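Local coordinates for putative Phosphate (Eubacterium rectale, PDB 3DAO), which is of unproven function but probably hydrolyses phosphate esters, as a member of the haloacid dehalogenase-like hydrolase family, at residues 57-62 and 79-84; 128-133 and 151-156; 247-252 and 262-267. One frame throughout, in Å; residues are numbered along the deposited sequence.

Contact 1 of 3, residues 57-62 and 79-84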
ATOM      1  N   ILE A  57      -2.064  19.943   1.139  1.00 19.88           N
ATOM      2  CA  ILE A  57      -1.152  18.843   1.463  1.00 20.62           C
ATOM      3  C   ILE A  57      -1.454  17.699   0.501  1.00 18.13           C
ATOM      4  O   ILE A  57      -2.605  17.314   0.316  1.00 19.11           O
ATOM      5  CB  ILE A  57      -1.328  18.382   2.924  1.00 21.60           C
ATOM      6  CG1 ILE A  57      -0.979  19.529   3.880  1.00 20.96           C
ATOM      7  CG2 ILE A  57      -0.488  17.100   3.237  1.00 21.74           C
ATOM      8  CD1 ILE A  57      -1.370  19.274   5.260  1.00 23.92           C
ATOM      9  N   PHE A  58      -0.413  17.143  -0.101  1.00 16.60           N
ATOM     10  CA  PHE A  58      -0.580  16.089  -1.080  1.00 14.82           C
ATOM     11  C   PHE A  58       0.068  14.813  -0.594  1.00 14.68           C
ATOM     12  O   PHE A  58       1.227  14.794  -0.191  1.00 15.97           O
ATOM     13  CB  PHE A  58      -0.045  16.484  -2.436  1.00 16.09           C
ATOM     14  CG  PHE A  58      -0.612  15.690  -3.567  1.00 20.08           C
ATOM     15  CD1 PHE A  58      -0.077  14.454  -3.895  1.00 19.20           C
ATOM     16  CD2 PHE A  58      -1.693  16.166  -4.292  1.00 19.11           C
ATOM     17  CE1 PHE A  58      -0.606  13.710  -4.916  1.00 19.85           C
ATOM     18  CE2 PHE A  58      -2.222  15.415  -5.323  1.00 21.98           C
ATOM     19  CZ  PHE A  58      -1.692  14.190  -5.622  1.00 18.35           C
ATOM     20  N   VAL A  59      -0.738  13.759  -0.616  1.00 16.68           N
ATOM     21  CA  VAL A  59      -0.321  12.462  -0.090  1.00 14.58           C
ATOM     22  C   VAL A  59      -0.457  11.365  -1.132  1.00 15.68           C
ATOM     23  O   VAL A  59      -1.533  11.153  -1.702  1.00 16.77           O
ATOM     24  CB  VAL A  59      -1.176  12.041   1.137  1.00 14.74           C
ATOM     25  CG1 VAL A  59      -0.663  10.704   1.758  1.00 15.68           C
ATOM     26  CG2 VAL A  59      -1.346  13.181   2.243  1.00 12.89           C
ATOM     27  N   VAL A  60       0.661  10.710  -1.389  1.00 15.21           N
ATOM     28  CA  VAL A  60       0.698   9.501  -2.218  1.00 16.78           C
ATOM     29  C   VAL A  60       0.416   8.361  -1.237  1.00 17.32           C
ATOM     30  O   VAL A  60       1.143   8.190  -0.259  1.00 16.55           O
ATOM     31  CB  VAL A  60       2.070   9.300  -2.883  1.00 19.97           C
ATOM     32  CG1 VAL A  60       2.033   8.095  -3.726  1.00 23.02           C
ATOM     33  CG2 VAL A  60       2.468  10.517  -3.725  1.00 23.91           C
ATOM     34  N   CYS A  61      -0.638   7.603  -1.515  1.00 17.87           N
ATOM     35  CA  CYS A  61      -1.193   6.569  -0.604  1.00 17.88           C
ATOM     36  C   CYS A  61      -1.449   5.286  -1.365  1.00 19.32           C
ATOM     37  O   CYS A  61      -2.465   5.148  -2.064  1.00 19.41           O
ATOM     38  CB  CYS A  61      -2.483   7.122  -0.013  1.00 17.90           C
ATOM     39  SG  CYS A  61      -3.225   6.040   1.242  1.00 21.73           S
ATOM     40  N   SER A  62      -0.508   4.358  -1.225  1.00 17.27           N
ATOM     41  CA  SER A  62      -0.444   3.173  -2.063  1.00 17.86           C
ATOM     42  C   SER A  62       0.089   1.897  -1.456  1.00 18.71           C
ATOM     43  O   SER A  62       0.649   1.837  -0.351  1.00 17.91           O
ATOM     44  CB  SER A  62       0.482   3.567  -3.233  1.00 18.91           C
ATOM     45  OG  SER A  62       0.720   2.556  -4.186  1.00 21.76           O
ATOM     46  N   LYS A  79       8.236  17.490  -1.765  1.00 18.96           N
ATOM     47  CA  LYS A  79       7.079  18.271  -1.342  1.00 20.77           C
ATOM     48  C   LYS A  79       5.875  17.432  -0.952  1.00 18.04           C
ATOM     49  O   LYS A  79       4.825  17.967  -0.659  1.00 18.57           O
ATOM     50  CB  LYS A  79       6.567  19.152  -2.498  1.00 22.78           C
ATOM     51  CG  LYS A  79       7.499  20.103  -3.106  1.00 32.19           C
ATOM     52  CD  LYS A  79       6.730  21.099  -3.920  1.00 31.54           C
ATOM     53  CE  LYS A  79       6.327  22.333  -3.126  1.00 32.14           C
ATOM     54  NZ  LYS A  79       6.333  23.492  -4.088  1.00 30.49           N
ATOM     55  N   LEU A  80       6.053  16.125  -1.014  1.00 17.90           N
ATOM     56  CA  LEU A  80       4.944  15.178  -0.781  1.00 17.08           C
ATOM     57  C   LEU A  80       5.025  14.461   0.541  1.00 18.25           C
ATOM     58  O   LEU A  80       6.076  14.443   1.193  1.00 16.90           O
ATOM     59  CB  LEU A  80       4.918  14.098  -1.896  1.00 14.69           C
ATOM     60  CG  LEU A  80       4.876  14.566  -3.341  1.00 19.75           C
ATOM     61  CD1 LEU A  80       4.947  13.404  -4.321  1.00 19.62           C
ATOM     62  CD2 LEU A  80       3.587  15.392  -3.566  1.00 22.12           C
ATOM     63  N   LEU A  81       3.861  13.913   0.941  1.00 16.83           N
ATOM     64  CA  LEU A  81       3.771  12.945   2.056  1.00 17.22           C
ATOM     65  C   LEU A  81       3.472  11.582   1.457  1.00 14.81           C
ATOM     66  O   LEU A  81       2.847  11.460   0.401  1.00 16.36           O
ATOM     67  CB  LEU A  81       2.727  13.329   3.067  1.00 17.91           C
ATOM     68  CG  LEU A  81       3.084  14.544   3.926  1.00 21.69           C
ATOM     69  CD1 LEU A  81       1.897  14.891   4.796  1.00 24.00           C
ATOM     70  CD2 LEU A  81       4.313  14.274   4.758  1.00 26.11           C
ATOM     71  N   TYR A  82       3.998  10.556   2.111  1.00 14.70           N
ATOM     72  CA  TYR A  82       3.936   9.187   1.596  1.00 13.25           C
ATOM     73  C   TYR A  82       3.367   8.181   2.564  1.00 15.45           C
ATOM     74  O   TYR A  82       3.782   8.085   3.717  1.00 16.07           O
ATOM     75  CB  TYR A  82       5.354   8.708   1.247  1.00 14.81           C
ATOM     76  CG  TYR A  82       6.049   9.578   0.233  1.00 12.23           C
ATOM     77  CD1 TYR A  82       6.709  10.728   0.615  1.00 13.85           C
ATOM     78  CD2 TYR A  82       6.048   9.250  -1.111  1.00 12.48           C
ATOM     79  CE1 TYR A  82       7.327  11.528  -0.313  1.00 13.81           C
ATOM     80  CE2 TYR A  82       6.668  10.061  -2.053  1.00 16.72           C
ATOM     81  CZ  TYR A  82       7.298  11.192  -1.656  1.00 14.19           C
ATOM     82  OH  TYR A  82       7.912  11.995  -2.622  1.00 15.85           O
ATOM     83  N   ILE A  83       2.383   7.451   2.059  1.00 14.44           N
ATOM     84  CA  ILE A  83       1.812   6.301   2.751  1.00 13.98           C
ATOM     85  C   ILE A  83       2.166   5.117   1.847  1.00 14.78           C
ATOM     86  O   ILE A  83       1.831   5.088   0.656  1.00 15.06           O
ATOM     87  CB  ILE A  83       0.309   6.436   3.039  1.00 14.83           C
ATOM     88  CG1 ILE A  83       0.055   7.554   4.060  1.00 14.16           C
ATOM     89  CG2 ILE A  83      -0.251   5.071   3.569  1.00 17.85           C
ATOM     90  CD1 ILE A  83      -1.402   7.970   4.186  1.00 16.09           C
ATOM     91  N   THR A  84       2.884   4.148   2.415  1.00 14.07           N
ATOM     92  CA  THR A  84       3.434   3.062   1.630  1.00 15.41           C
ATOM     93  C   THR A  84       2.986   1.711   2.136  1.00 17.19           C
ATOM     94  O   THR A  84       2.454   1.574   3.236  1.00 18.68           O
ATOM     95  CB  THR A  84       5.004   3.072   1.682  1.00 16.70           C
ATOM     96  OG1 THR A  84       5.494   2.488   2.906  1.00 17.59           O
ATOM     97  CG2 THR A  84       5.581   4.505   1.527  1.00 16.46           C
TER
HETATM   98  O   HOH W   1       2.377  17.681   0.494  1.00 22.81           O

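Contact 2 of 3, residues 128-133 and 151-156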
ATOM      1  N   PRO A 128      10.244  -1.995   5.654  1.00 17.13           N
ATOM      2  CA  PRO A 128       9.987  -0.958   4.665  1.00 18.15           C
ATOM      3  C   PRO A 128      11.032  -0.891   3.573  1.00 19.48           C
ATOM      4  O   PRO A 128      10.761  -0.395   2.475  1.00 22.42           O
ATOM      5  CB  PRO A 128      10.003   0.337   5.483  1.00 18.35           C
ATOM      6  CG  PRO A 128       9.706  -0.068   6.885  1.00 17.22           C
ATOM      7  CD  PRO A 128      10.217  -1.489   7.031  1.00 18.11           C
ATOM      8  N   ASP A 129      12.198  -1.447   3.846  1.00 18.92           N
ATOM      9  CA  ASP A 129      13.329  -1.342   2.941  1.00 20.16           C
ATOM     10  C   ASP A 129      13.667  -2.593   2.131  1.00 21.37           C
ATOM     11  O   ASP A 129      14.218  -2.519   1.032  1.00 20.83           O
ATOM     12  CB  ASP A 129      14.557  -0.967   3.759  1.00 20.85           C
ATOM     13  CG  ASP A 129      14.362   0.311   4.492  1.00 28.07           C
ATOM     14  OD1 ASP A 129      13.970   1.280   3.821  1.00 28.70           O
ATOM     15  OD2 ASP A 129      14.574   0.347   5.728  1.00 37.81           O
ATOM     16  N   PHE A 130      13.415  -3.744   2.715  1.00 19.13           N
ATOM     17  CA  PHE A 130      13.705  -4.981   2.024  1.00 20.96           C
ATOM     18  C   PHE A 130      12.845  -6.093   2.542  1.00 19.74           C
ATOM     19  O   PHE A 130      12.103  -5.937   3.510  1.00 19.88           O
ATOM     20  CB  PHE A 130      15.188  -5.339   2.128  1.00 23.56           C
ATOM     21  CG  PHE A 130      15.783  -5.024   3.457  1.00 23.95           C
ATOM     22  CD1 PHE A 130      15.494  -5.800   4.547  1.00 33.89           C
ATOM     23  CD2 PHE A 130      16.591  -3.922   3.618  1.00 33.53           C
ATOM     24  CE1 PHE A 130      16.020  -5.492   5.768  1.00 29.95           C
ATOM     25  CE2 PHE A 130      17.106  -3.608   4.834  1.00 31.99           C
ATOM     26  CZ  PHE A 130      16.819  -4.385   5.908  1.00 34.24           C
ATOM     27  N   CYS A 131      12.979  -7.206   1.852  1.00 18.75           N
ATOM     28  CA  CYS A 131      12.188  -8.400   2.131  1.00 18.63           C
ATOM     29  C   CYS A 131      13.060  -9.611   2.342  1.00 19.70           C
ATOM     30  O   CYS A 131      13.885  -9.971   1.489  1.00 18.77           O
ATOM     31  CB  CYS A 131      11.233  -8.650   0.989  1.00 18.23           C
ATOM     32  SG  CYS A 131      10.018  -9.976   1.391  1.00 23.29           S
ATOM     33  N   PHE A 132      12.888 -10.208   3.517  1.00 18.62           N
ATOM     34  CA  PHE A 132      13.613 -11.418   3.920  1.00 18.87           C
ATOM     35  C   PHE A 132      12.994 -12.701   3.375  1.00 18.41           C
ATOM     36  O   PHE A 132      11.774 -12.883   3.362  1.00 17.61           O
ATOM     37  CB  PHE A 132      13.638 -11.552   5.444  1.00 18.56           C
ATOM     38  CG  PHE A 132      14.413 -10.493   6.144  1.00 20.41           C
ATOM     39  CD1 PHE A 132      15.802 -10.522   6.138  1.00 26.43           C
ATOM     40  CD2 PHE A 132      13.764  -9.504   6.863  1.00 22.73           C
ATOM     41  CE1 PHE A 132      16.535  -9.558   6.810  1.00 28.11           C
ATOM     42  CE2 PHE A 132      14.494  -8.529   7.537  1.00 27.64           C
ATOM     43  CZ  PHE A 132      15.893  -8.566   7.508  1.00 29.48           C
ATOM     44  N   ALA A 133      13.879 -13.581   2.927  1.00 17.81           N
ATOM     45  CA  ALA A 133      13.513 -14.892   2.384  1.00 18.26           C
ATOM     46  C   ALA A 133      14.522 -15.917   2.865  1.00 18.94           C
ATOM     47  O   ALA A 133      15.687 -15.589   3.034  1.00 19.69           O
ATOM     48  CB  ALA A 133      13.517 -14.885   0.822  1.00 19.65           C
ATOM     49  N   GLU A 151      13.931  -5.365  -3.295  1.00 19.15           N
ATOM     50  CA  GLU A 151      15.160  -5.629  -2.532  1.00 19.10           C
ATOM     51  C   GLU A 151      14.922  -6.804  -1.603  1.00 19.68           C
ATOM     52  O   GLU A 151      14.117  -6.729  -0.669  1.00 20.74           O
ATOM     53  CB  GLU A 151      15.592  -4.431  -1.699  1.00 20.32           C
ATOM     54  CG  GLU A 151      16.061  -3.274  -2.531  1.00 24.61           C
ATOM     55  CD  GLU A 151      17.370  -3.570  -3.259  1.00 30.58           C
ATOM     56  OE1 GLU A 151      18.235  -4.300  -2.714  1.00 29.24           O
ATOM     57  OE2 GLU A 151      17.527  -3.038  -4.364  1.00 32.19           O
HETATM   58  N   MSE A 152      15.655  -7.879  -1.870  1.00 19.50           N
HETATM   59  CA  MSE A 152      15.511  -9.125  -1.145  1.00 22.43           C
HETATM   60  C   MSE A 152      16.763  -9.391  -0.344  1.00 25.39           C
HETATM   61  O   MSE A 152      17.847  -8.891  -0.688  1.00 25.10           O
HETATM   62  CB  MSE A 152      15.295 -10.277  -2.130  1.00 22.75           C
HETATM   63  CG  MSE A 152      14.163 -10.087  -3.104  1.00 21.56           C
HETATM   64 SE   MSE A 152      12.410  -9.934  -2.304  1.00 21.01          SE
HETATM   65  CE  MSE A 152      12.362 -11.699  -1.472  1.00 20.16           C
ATOM     66  N   ARG A 153      16.591 -10.061   0.800  1.00 22.14           N
ATOM     67  CA  ARG A 153      17.728 -10.480   1.614  0.50 22.51           C
ATOM     68  C   ARG A 153      17.500 -11.922   2.035  1.00 22.88           C
ATOM     69  O   ARG A 153      16.506 -12.254   2.672  1.00 21.88           O
ATOM     70  CB  ARG A 153      17.986  -9.562   2.824  0.50 23.07           C
ATOM     71  CG  ARG A 153      17.996  -8.082   2.433  0.50 28.19           C
ATOM     72  CD  ARG A 153      19.028  -7.193   3.134  0.50 32.98           C
ATOM     73  NE  ARG A 153      19.080  -7.303   4.578  0.50 30.28           N
ATOM     74  CZ  ARG A 153      19.568  -6.346   5.358  0.50 28.83           C
ATOM     75  NH1 ARG A 153      19.965  -5.201   4.835  0.50 28.42           N
ATOM     76  NH2 ARG A 153      19.599  -6.511   6.660  0.50 28.67           N
ATOM     77  N   GLU A 154      18.428 -12.762   1.628  1.00 23.32           N
ATOM     78  CA  GLU A 154      18.388 -14.170   1.972  1.00 23.94           C
ATOM     79  C   GLU A 154      19.014 -14.336   3.352  1.00 23.43           C
ATOM     80  O   GLU A 154      20.080 -13.797   3.642  1.00 23.39           O
ATOM     81  CB  GLU A 154      19.090 -15.007   0.904  1.00 25.99           C
ATOM     82  CG  GLU A 154      19.032 -16.495   1.159  1.00 28.95           C
ATOM     83  CD  GLU A 154      19.559 -17.331   0.017  1.00 36.11           C
ATOM     84  OE1 GLU A 154      20.172 -16.765  -0.935  1.00 35.84           O
ATOM     85  OE2 GLU A 154      19.332 -18.563   0.079  1.00 35.62           O
ATOM     86  N   VAL A 155      18.312 -15.052   4.205  1.00 20.97           N
ATOM     87  CA  VAL A 155      18.791 -15.379   5.551  1.00 21.93           C
ATOM     88  C   VAL A 155      18.542 -16.857   5.850  1.00 22.03           C
ATOM     89  O   VAL A 155      17.692 -17.493   5.223  1.00 21.59           O
ATOM     90  CB  VAL A 155      18.135 -14.510   6.621  1.00 22.29           C
ATOM     91  CG1 VAL A 155      18.498 -13.066   6.407  1.00 23.51           C
ATOM     92  CG2 VAL A 155      16.609 -14.721   6.647  1.00 18.70           C
ATOM     93  N   ASP A 156      19.231 -17.412   6.855  1.00 22.39           N
ATOM     94  CA  ASP A 156      19.063 -18.835   7.170  0.50 22.87           C
ATOM     95  C   ASP A 156      17.757 -19.127   7.891  1.00 22.44           C
ATOM     96  O   ASP A 156      17.136 -20.160   7.658  1.00 22.20           O
ATOM     97  CB  ASP A 156      20.229 -19.384   8.028  0.50 23.23           C
ATOM     98  CG  ASP A 156      20.109 -20.877   8.282  0.50 27.09           C
ATOM     99  OD1 ASP A 156      20.113 -21.661   7.311  0.50 28.33           O
ATOM    100  OD2 ASP A 156      20.000 -21.283   9.459  0.50 32.09           O
TER

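Contact 3 of 3, residues 247-252 and 262-267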
ATOM      1  N   GLY A 247     -14.341  13.945   2.499  1.00 22.05           N
ATOM      2  CA  GLY A 247     -15.411  14.912   2.195  1.00 21.64           C
ATOM      3  C   GLY A 247     -15.795  14.881   0.730  1.00 22.11           C
ATOM      4  O   GLY A 247     -16.972  15.043   0.362  1.00 22.48           O
ATOM      5  N   ILE A 248     -14.783  14.691  -0.104  1.00 19.95           N
ATOM      6  CA  ILE A 248     -14.954  14.560  -1.556  1.00 19.56           C
ATOM      7  C   ILE A 248     -14.020  13.457  -2.001  1.00 20.28           C
ATOM      8  O   ILE A 248     -12.937  13.269  -1.454  1.00 19.64           O
ATOM      9  CB  ILE A 248     -14.732  15.909  -2.340  1.00 21.29           C
ATOM     10  CG1 ILE A 248     -15.340  15.826  -3.733  1.00 26.34           C
ATOM     11  CG2 ILE A 248     -13.292  16.311  -2.391  1.00 22.01           C
ATOM     12  CD1 ILE A 248     -15.406  17.176  -4.501  1.00 26.32           C
ATOM     13  N   SER A 249     -14.464  12.703  -2.987  1.00 20.02           N
ATOM     14  CA  SER A 249     -13.695  11.602  -3.501  1.00 19.23           C
ATOM     15  C   SER A 249     -14.099  11.246  -4.907  1.00 18.86           C
ATOM     16  O   SER A 249     -15.231  11.528  -5.342  1.00 20.05           O
ATOM     17  CB  SER A 249     -13.818  10.385  -2.593  1.00 19.72           C
ATOM     18  OG  SER A 249     -15.154   9.889  -2.567  1.00 18.58           O
ATOM     19  N   TYR A 250     -13.145  10.629  -5.587  1.00 19.28           N
ATOM     20  CA  TYR A 250     -13.290  10.217  -6.977  1.00 18.16           C
ATOM     21  C   TYR A 250     -12.798   8.822  -7.212  1.00 19.08           C
ATOM     22  O   TYR A 250     -11.691   8.450  -6.771  1.00 19.09           O
ATOM     23  CB  TYR A 250     -12.494  11.149  -7.919  1.00 18.34           C
ATOM     24  CG  TYR A 250     -12.970  12.573  -7.883  1.00 18.13           C
ATOM     25  CD1 TYR A 250     -12.601  13.409  -6.829  1.00 20.04           C
ATOM     26  CD2 TYR A 250     -13.847  13.068  -8.861  1.00 21.17           C
ATOM     27  CE1 TYR A 250     -13.066  14.721  -6.769  1.00 22.77           C
ATOM     28  CE2 TYR A 250     -14.334  14.388  -8.795  1.00 22.48           C
ATOM     29  CZ  TYR A 250     -13.922  15.197  -7.734  1.00 23.15           C
ATOM     30  OH  TYR A 250     -14.354  16.496  -7.604  1.00 30.34           O
ATOM     31  N   ALA A 251     -13.638   8.066  -7.922  1.00 17.91           N
ATOM     32  CA  ALA A 251     -13.307   6.764  -8.456  1.00 17.85           C
ATOM     33  C   ALA A 251     -13.087   6.817  -9.935  1.00 18.55           C
ATOM     34  O   ALA A 251     -13.855   7.436 -10.681  1.00 22.32           O
ATOM     35  CB  ALA A 251     -14.434   5.730  -8.174  1.00 18.21           C
ATOM     36  N   VAL A 252     -12.018   6.177 -10.376  1.00 18.10           N
ATOM     37  CA  VAL A 252     -11.793   6.040 -11.828  1.00 18.19           C
ATOM     38  C   VAL A 252     -12.984   5.250 -12.387  1.00 19.25           C
ATOM     39  O   VAL A 252     -13.483   4.328 -11.744  1.00 18.13           O
ATOM     40  CB  VAL A 252     -10.442   5.438 -12.188  1.00 20.28           C
ATOM     41  CG1 VAL A 252      -9.361   6.447 -11.776  1.00 19.92           C
ATOM     42  CG2 VAL A 252     -10.223   4.062 -11.529  1.00 20.56           C
ATOM     43  N   ALA A 262     -18.886   4.073  -3.706  1.00 20.94           N
ATOM     44  CA  ALA A 262     -18.281   4.570  -2.454  1.00 20.67           C
ATOM     45  C   ALA A 262     -17.861   6.016  -2.615  1.00 20.90           C
ATOM     46  O   ALA A 262     -17.852   6.792  -1.653  1.00 20.06           O
ATOM     47  CB  ALA A 262     -17.049   3.740  -2.080  1.00 21.71           C
ATOM     48  N   ALA A 263     -17.457   6.341  -3.836  1.00 20.97           N
ATOM     49  CA  ALA A 263     -16.893   7.688  -4.151  1.00 21.49           C
ATOM     50  C   ALA A 263     -17.963   8.732  -4.371  1.00 23.18           C
ATOM     51  O   ALA A 263     -19.053   8.417  -4.846  1.00 21.72           O
ATOM     52  CB  ALA A 263     -16.032   7.595  -5.393  1.00 20.36           C
ATOM     53  N   LYS A 264     -17.664  10.001  -4.097  1.00 20.96           N
ATOM     54  CA  LYS A 264     -18.677  11.029  -4.365  1.00 21.89           C
ATOM     55  C   LYS A 264     -18.875  11.243  -5.866  1.00 22.77           C
ATOM     56  O   LYS A 264     -19.978  11.554  -6.302  1.00 23.55           O
ATOM     57  CB  LYS A 264     -18.351  12.376  -3.694  1.00 23.28           C
ATOM     58  CG  LYS A 264     -18.659  12.482  -2.194  1.00 26.52           C
ATOM     59  CD  LYS A 264     -17.862  11.537  -1.314  1.00 30.29           C
ATOM     60  CE  LYS A 264     -18.187  11.784   0.161  1.00 29.47           C
ATOM     61  NZ  LYS A 264     -17.647  10.726   1.073  1.00 27.72           N
ATOM     62  N   HIS A 265     -17.817  11.074  -6.658  1.00 21.26           N
ATOM     63  CA  HIS A 265     -17.880  11.240  -8.120  1.00 20.23           C
ATOM     64  C   HIS A 265     -16.968  10.285  -8.823  1.00 20.55           C
ATOM     65  O   HIS A 265     -16.166   9.566  -8.203  1.00 20.77           O
ATOM     66  CB  HIS A 265     -17.411  12.659  -8.523  1.00 20.86           C
ATOM     67  CG  HIS A 265     -18.083  13.750  -7.765  1.00 21.63           C
ATOM     68  ND1 HIS A 265     -19.367  14.169  -8.050  1.00 21.95           N
ATOM     69  CD2 HIS A 265     -17.655  14.508  -6.724  1.00 24.06           C
ATOM     70  CE1 HIS A 265     -19.695  15.137  -7.209  1.00 26.39           C
ATOM     71  NE2 HIS A 265     -18.679  15.356  -6.392  1.00 24.47           N
ATOM     72  N   THR A 266     -17.046  10.307 -10.135  1.00 21.46           N
ATOM     73  CA  THR A 266     -16.148   9.500 -10.933  1.00 21.70           C
ATOM     74  C   THR A 266     -15.271  10.411 -11.780  1.00 22.21           C
ATOM     75  O   THR A 266     -15.615  11.566 -12.056  1.00 26.12           O
ATOM     76  CB  THR A 266     -16.883   8.521 -11.862  1.00 22.94           C
ATOM     77  OG1 THR A 266     -17.610   9.271 -12.825  1.00 26.90           O
ATOM     78  CG2 THR A 266     -17.871   7.650 -11.070  1.00 20.20           C
ATOM     79  N   CYS A 267     -14.142   9.881 -12.188  1.00 21.27           N
ATOM     80  CA  CYS A 267     -13.284  10.565 -13.137  1.00 20.83           C
ATOM     81  C   CYS A 267     -12.896   9.543 -14.181  1.00 21.61           C
ATOM     82  O   CYS A 267     -13.140   8.343 -14.011  1.00 23.56           O
ATOM     83  CB  CYS A 267     -12.034  11.220 -12.479  1.00 22.15           C
ATOM     84  SG  CYS A 267     -10.900  10.109 -11.692  1.00 23.74           S
TER

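Contact 1 of 3, residues 57-62 and 79-84
I83 lies against V59 and C61 in the buried half of this contact. Its CD1 reaches V59 CG1 at 3.7 Å, while CG2 meets C61 SG. CG1 of I83 is anti to the carbonyl carbon (chi1 -67°), which leaves CG2 beside that carbon and turns the two branches to different partners. The backbones are tightest here: the amide of I83 gives a nearly straight bond, 171° at the hydrogen, to V60 O, its N only 2.7 Å from that oxygen. Two residues past V60, S62 N binds I83 O, approaching from above the carbonyl plane, and C61 CA adds a weaker CA-H...O contact to the same oxygen. Strands 57-61 and 81-84 run parallel, 4.7 Å apart at their axes, as neighbours in the Rossmann-like sheet of the HAD fold. Helix 66-72 makes the crossover between them, and its E69 touches V60 and Y82 on the face away from V59, L81 and I83. S62, just past the strand end, touches the DxDx(T/V) sequence, probably the family's nucleophile motif, and its OG is hydrogen-bonded to R64 N. The other end is nearer solvent: I57, L81 and K79 are partly exposed, and direct pairing stops at F58. F58 and L80 run alongside each other, with ring CD1 3.8 Å from L80 CD2; helix 42-53 covers both through I52. On the opposite face I57 CG2 meets L81 CD1 at 3.6 Å. Beyond the last direct bond, L81 N to F58 O, a water replaces backbone pairing: it accepts from F58 N at 2.9 Å and donates to K79 O at 2.7 Å. The K79 side chain leads off to salt bridges with D49 and D53.

Contact 2 of 3, residues 128-133 and 151-156
R153 lies along F130 for most of its length in the conformer described, one of two modelled. Its CB is 4.1 Å from CD1 of F132, and CG then meets CB and CG of F130. Bends at chi2 and chi3 bring the rest over the ring: CD sits above the face in a CH-pi contact, 4.0 Å from the centroid, and NE runs over CE1, with CE1 of F132 about at right angles to that direction. The guanidinium ends flat on F130, planes 14° apart, its CZ 3.7 Å from the ring centroid in a cation-pi stack, with NH1 above CE2 and NH2 nearest CZ of the ring. F132, by contrast, turns its ring 81° to the guanidinium and meets V155 CG1 with CD1.

Strands 131-133 and 152-154 are parallel, joined through helix 139-146, with 152-154 the outermost strand on this side of the six-stranded sheet. Four backbone bonds pair them, from C131 N to E151 O at 2.8 Å through to V155 N to A133 O at 2.9 Å. On the face opposite R153, the selenium of M152, a selenomethionine, packs 3.7 Å from C131 CB and against F141 and L144 of that helix.

M152, C131 and A133 thus make an apolar patch on the helix side, while in this conformer the F130 face probably stabilises the arginine's charge and limits its rotation at the surface.

Contact 3 of 3, residues 247-252 and 262-267
A beta-alpha-beta unit, strand 248-252, helix 257-262 and strand 265-267, forms one margin of the HAD core sheet, with 265-267 its outermost strand. S249 ties the turn after the helix to the inner strand: its OG, placed between backbone N and carbonyl carbon (chi1 65°), accepts from K264 N at 2.9 Å and is also hydrogen-bonded to L243 O. The K264 chain bends at chi2 and passes this hydroxyl, CD 3.4 Å from S249 OG, on its way to A246 O. A263 CB packs against A251 CB at 3.7 Å.

Beyond the turn the strands pair in parallel through H265 N to S249 O, A251 N to H265 O and C267 N to A251 O. On one face the Y250 and H265 side chains extend next to one another, their rings oblique at 33°; CE2 of Y250 is 3.5 Å from CB of H265. C267 SG lies 4.0 Å from V252 CG1, and helix 274-281 covers C267 and Y250.

One hydroxyl thus joins the helix's exit turn to the preceding helix 240-245, whereas S249 N, buried by the contact, has no partner in the model, probably at some energetic cost.

In the fold
Contacts 1, 2 and 3 follow one another along the chain, each closing before the next opens, and each is a parallel strand pair joined by a single helix. Contacts 1 and 3 belong to the same eight-stranded core sheet, their centres 18 Å apart, with strands 23-26 and 230-234 lying between 57-61 and 248-252. Contact 2 lies in a separate six-stranded sheet formed by the chain between the two halves of the core, as in the cap of many HAD hydrolases. Its centre is 25 Å from contact 1 and 37 Å from contact 3, on the opposite side of the chain's centre. The probable catalytic motif follows strand 23-26, between contacts 1 and 3.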